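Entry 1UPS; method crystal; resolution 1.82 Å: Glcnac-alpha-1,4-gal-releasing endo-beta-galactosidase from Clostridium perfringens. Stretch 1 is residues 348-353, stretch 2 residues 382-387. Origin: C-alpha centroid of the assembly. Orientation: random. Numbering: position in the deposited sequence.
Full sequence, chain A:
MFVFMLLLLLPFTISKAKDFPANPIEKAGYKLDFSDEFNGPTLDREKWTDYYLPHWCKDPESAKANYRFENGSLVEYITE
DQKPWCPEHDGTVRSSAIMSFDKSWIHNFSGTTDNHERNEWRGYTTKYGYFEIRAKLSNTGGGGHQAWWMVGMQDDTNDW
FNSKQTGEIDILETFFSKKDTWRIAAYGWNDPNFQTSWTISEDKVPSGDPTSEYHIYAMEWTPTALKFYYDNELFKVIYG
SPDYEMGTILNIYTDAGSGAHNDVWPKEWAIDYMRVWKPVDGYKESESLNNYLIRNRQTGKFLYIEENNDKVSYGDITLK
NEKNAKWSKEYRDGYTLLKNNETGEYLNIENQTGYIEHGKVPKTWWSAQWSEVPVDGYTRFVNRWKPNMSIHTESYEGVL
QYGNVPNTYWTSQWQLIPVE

Stretch 1 (348-353) NIENQT
Stretch 2 (382-387) VNRWKP

What brings two segments more than thirty residues apart in one chain into contact? No hydrogen bond crosses between them; the contact rests on van der Waals packing of stretch 2 side chains against both side chains and backbone carbonyls of stretch 1, burying 294 Å² in all, with Trp-385, Ile-349 and Gln-352 covering the most surface. The backbones stay well apart, the nearest CA atoms being those of Ile-349 and Asn-383 at 8.4 Å. Stretch 1 turns at Ile-349 (phi/psi -130/32), passes through Glu-350 (-52/-43) and Asn-351 (-89/-2), and reaches Gln-352 in a left-handed conformation (49/60). This is a type I beta turn, closed by Gln-352 N donating to Ile-349 O at 3.0 Å. Glu-350 N also donates to the side-chain OD1 of Asn-348, 3.2 Å away.

How does Trp-385 meet this turn? Its CA-to-CB bond points toward stretch 1, and chi1 of -172° (t) with chi2 of 36° sends the six-membered ring to the turn. Ile-349 O lies 3.6 Å from Trp-385 CZ3, at the edge of the ring and near its plane, where a carbonyl oxygen can face the slightly positive ring hydrogens. Glu-350 O is also 3.6 Å from Trp-385 CZ3, but it approaches obliquely, as does Gln-352 NE2, 3.4 Å from Trp-385 CH2. A broad, flat indole suits this place because its six-membered ring can meet Ile-349, Glu-350 and Gln-352 of the turn at once.

What does Ile-349 contribute besides its carbonyl? Its side chain is buried and starts toward stretch 2, with chi1 68° (p) and chi2 170° (t). Ile-349 CG1 packs 4.3 Å from Trp-385 CE3, while Ile-349 CD1 reaches 3.6 Å from Asn-383 OD1 and 4.1 Å from Lys-386 CG. A branched aliphatic chain fits here, packing against the indole and the near methylenes of Lys-386 without needing a polar partner.

What shapes stretch 2 to receive it? Asn-383 ends the strand portion at -68/145 with chi1 -166° (t) and chi2 -104°, and Arg-384 and Trp-385 follow at -76/-48 and -62/-43. The backbone thus bends back over the asparagine side chain, whose OD1 accepts a hydrogen bond from Lys-386 N at 2.9 Å; its amide suits a buried site by pairing with backbone in this way.

How do Gln-352 and Lys-386 complete the contact? Both CA-to-CB bonds point toward the other stretch. Gln-352 (chi1 -63°, m; chi2 -175°, t; chi3 83°) sets OE1 3.5 Å from Lys-386 CE, and the lysine follows m, m, t, t, offering its methylenes as packing surface. Glutamine suits this exposed position: its long, uncharged side chain reaches both the indole and the lysine while its polar amide can stay in contact with solvent.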

ATOM      1  N   ASN A 348      26.311  -0.049   5.367  1.00 13.28           N
ATOM      2  CA  ASN A 348      26.015   0.904   6.433  1.00 13.37           C
ATOM      3  C   ASN A 348      26.810   2.180   6.290  1.00 13.36           C
ATOM      4  O   ASN A 348      27.727   2.242   5.472  1.00 13.45           O
ATOM      5  CB  ASN A 348      26.272   0.272   7.808  1.00 13.15           C
ATOM      6  CG  ASN A 348      27.738   0.101   8.096  1.00 14.19           C
ATOM      7  OD1 ASN A 348      28.351   0.952   8.745  1.00 15.37           O
ATOM      8  ND2 ASN A 348      28.323  -1.001   7.606  1.00 16.24           N
ATOM      9  N   ILE A 349      26.450   3.194   7.084  1.00 13.23           N
ATOM     10  CA  ILE A 349      27.147   4.493   7.058  1.00 13.66           C
ATOM     11  C   ILE A 349      27.564   4.982   8.458  1.00 14.12           C
ATOM     12  O   ILE A 349      27.640   6.192   8.708  1.00 14.14           O
ATOM     13  CB  ILE A 349      26.335   5.585   6.291  1.00 13.52           C
ATOM     14  CG1 ILE A 349      25.047   5.976   7.031  1.00 14.13           C
ATOM     15  CG2 ILE A 349      26.049   5.133   4.835  1.00 13.73           C
ATOM     16  CD1 ILE A 349      24.338   7.223   6.455  1.00 14.33           C
ATOM     17  N   GLU A 350      27.868   4.039   9.344  1.00 14.26           N
ATOM     18  CA  GLU A 350      28.167   4.370  10.754  1.00 15.09           C
ATOM     19  C   GLU A 350      29.230   5.461  10.949  1.00 15.93           C
ATOM     20  O   GLU A 350      29.066   6.350  11.801  1.00 16.15           O
ATOM     21  CB  GLU A 350      28.549   3.108  11.542  1.00 14.97           C
ATOM     22  CG  GLU A 350      28.601   3.322  13.066  1.00 14.85           C
ATOM     23  CD  GLU A 350      27.232   3.438  13.720  1.00 18.09           C
ATOM     24  OE1 GLU A 350      27.179   3.718  14.948  1.00 17.30           O
ATOM     25  OE2 GLU A 350      26.196   3.257  13.035  1.00 17.88           O
ATOM     26  N   ASN A 351      30.310   5.399  10.168  1.00 16.11           N
ATOM     27  CA  ASN A 351      31.407   6.351  10.329  1.00 16.88           C
ATOM     28  C   ASN A 351      31.262   7.641   9.514  1.00 17.13           C
ATOM     29  O   ASN A 351      32.115   8.537   9.609  1.00 17.55           O
ATOM     30  CB  ASN A 351      32.764   5.672  10.078  1.00 16.94           C
ATOM     31  CG  ASN A 351      33.139   4.686  11.175  1.00 18.60           C
ATOM     32  OD1 ASN A 351      33.348   5.075  12.335  1.00 17.96           O
ATOM     33  ND2 ASN A 351      33.242   3.404  10.816  1.00 16.84           N
ATOM     34  N   GLN A 352      30.184   7.725   8.726  1.00 17.11           N
ATOM     35  CA  GLN A 352      29.828   8.928   7.962  1.00 17.24           C
ATOM     36  C   GLN A 352      31.014   9.490   7.168  1.00 17.06           C
ATOM     37  O   GLN A 352      31.443  10.645   7.369  1.00 17.12           O
ATOM     38  CB  GLN A 352      29.229  10.009   8.878  1.00 17.95           C
ATOM     39  CG  GLN A 352      27.921   9.609   9.559  1.00 19.78           C
ATOM     40  CD  GLN A 352      27.315  10.758  10.353  1.00 25.27           C
ATOM     41  OE1 GLN A 352      26.629  11.608   9.787  1.00 27.66           O
ATOM     42  NE2 GLN A 352      27.594  10.801  11.660  1.00 24.71           N
ATOM     43  N   THR A 353      31.534   8.662   6.270  1.00 15.98           N
ATOM     44  CA  THR A 353      32.711   8.987   5.473  1.00 15.91           C
ATOM     45  C   THR A 353      32.388   9.565   4.090  1.00 15.91           C
ATOM     46  O   THR A 353      33.309   9.933   3.330  1.00 15.62           O
ATOM     47  CB  THR A 353      33.556   7.721   5.262  1.00 16.35           C
ATOM     48  OG1 THR A 353      32.852   6.816   4.390  1.00 15.06           O
ATOM     49  CG2 THR A 353      33.721   6.941   6.570  1.00 16.09           C
ATOM     50  N   VAL A 382      17.174   4.862   0.979  1.00 14.20           N
ATOM     51  CA  VAL A 382      17.316   6.076   1.787  1.00 13.90           C
ATOM     52  C   VAL A 382      17.589   5.687   3.240  1.00 14.00           C
ATOM     53  O   VAL A 382      16.871   4.860   3.807  1.00 14.25           O
ATOM     54  CB  VAL A 382      16.057   6.954   1.694  1.00 14.28           C
ATOM     55  CG1 VAL A 382      16.202   8.177   2.559  1.00 13.49           C
ATOM     56  CG2 VAL A 382      15.773   7.356   0.234  1.00 14.08           C
ATOM     57  N   ASN A 383      18.649   6.238   3.827  1.00 13.71           N
ATOM     58  CA  ASN A 383      19.107   5.748   5.134  1.00 13.78           C
ATOM     59  C   ASN A 383      18.108   6.054   6.253  1.00 13.71           C
ATOM     60  O   ASN A 383      17.444   7.090   6.220  1.00 13.80           O
ATOM     61  CB  ASN A 383      20.476   6.335   5.459  1.00 13.74           C
ATOM     62  CG  ASN A 383      21.146   5.623   6.595  1.00 13.28           C
ATOM     63  OD1 ASN A 383      21.189   6.131   7.716  1.00 13.33           O
ATOM     64  ND2 ASN A 383      21.655   4.419   6.329  1.00 12.77           N
ATOM     65  N   ARG A 384      17.987   5.154   7.237  1.00 13.79           N
ATOM     66  CA  ARG A 384      17.094   5.414   8.373  1.00 13.93           C
ATOM     67  C   ARG A 384      17.716   6.415   9.357  1.00 14.52           C
ATOM     68  O   ARG A 384      17.055   7.371   9.800  1.00 14.39           O
ATOM     69  CB  ARG A 384      16.749   4.118   9.114  1.00 13.87           C
ATOM     70  CG  ARG A 384      15.684   4.315  10.204  1.00 14.09           C
ATOM     71  CD  ARG A 384      15.535   3.134  11.122  1.00 15.13           C
ATOM     72  NE  ARG A 384      14.432   3.332  12.068  1.00 15.11           N
ATOM     73  CZ  ARG A 384      13.897   2.366  12.809  1.00 16.13           C
ATOM     74  NH1 ARG A 384      14.378   1.130  12.748  1.00 14.76           N
ATOM     75  NH2 ARG A 384      12.891   2.647  13.636  1.00 17.10           N
ATOM     76  N   TRP A 385      18.980   6.182   9.709  1.00 14.38           N
ATOM     77  CA  TRP A 385      19.692   7.034  10.667  1.00 15.13           C
ATOM     78  C   TRP A 385      19.797   8.464  10.137  1.00 15.36           C
ATOM     79  O   TRP A 385      19.570   9.437  10.877  1.00 14.13           O
ATOM     80  CB  TRP A 385      21.086   6.464  10.912  1.00 15.10           C
ATOM     81  CG  TRP A 385      21.877   7.125  12.022  1.00 16.87           C
ATOM     82  CD1 TRP A 385      21.396   7.625  13.223  1.00 19.44           C
ATOM     83  CD2 TRP A 385      23.286   7.334  12.041  1.00 17.59           C
ATOM     84  NE1 TRP A 385      22.435   8.133  13.969  1.00 20.08           N
ATOM     85  CE2 TRP A 385      23.606   7.970  13.267  1.00 19.01           C
ATOM     86  CE3 TRP A 385      24.326   7.054  11.137  1.00 17.54           C
ATOM     87  CZ2 TRP A 385      24.916   8.323  13.605  1.00 20.01           C
ATOM     88  CZ3 TRP A 385      25.624   7.395  11.479  1.00 18.49           C
ATOM     89  CH2 TRP A 385      25.908   8.033  12.700  1.00 19.07           C
ATOM     90  N   LYS A 386      20.119   8.577   8.849  1.00 15.45           N
ATOM     91  CA  LYS A 386      20.266   9.881   8.194  1.00 16.40           C
ATOM     92  C   LYS A 386      19.346   9.969   6.981  1.00 16.47           C
ATOM     93  O   LYS A 386      19.788   9.757   5.840  1.00 16.57           O
ATOM     94  CB  LYS A 386      21.729  10.115   7.776  1.00 17.04           C
ATOM     95  CG  LYS A 386      22.773  10.043   8.909  1.00 18.17           C
ATOM     96  CD  LYS A 386      22.655  11.203   9.902  1.00 20.62           C
ATOM     97  CE  LYS A 386      23.516  10.942  11.140  1.00 21.25           C
ATOM     98  NZ  LYS A 386      23.249  11.918  12.241  1.00 22.33           N
ATOM     99  N   PRO A 387      18.072  10.284   7.220  1.00 16.44           N
ATOM    100  CA  PRO A 387      17.034  10.170   6.189  1.00 16.62           C
ATOM    101  C   PRO A 387      17.128  11.136   4.997  1.00 16.35           C
ATOM    102  O   PRO A 387      16.297  11.029   4.082  1.00 16.28           O
ATOM    103  CB  PRO A 387      15.733  10.359   6.984  1.00 16.92           C
ATOM    104  CG  PRO A 387      16.121  11.170   8.145  1.00 17.77           C
ATOM    105  CD  PRO A 387      17.514  10.734   8.513  1.00 16.76           C
TER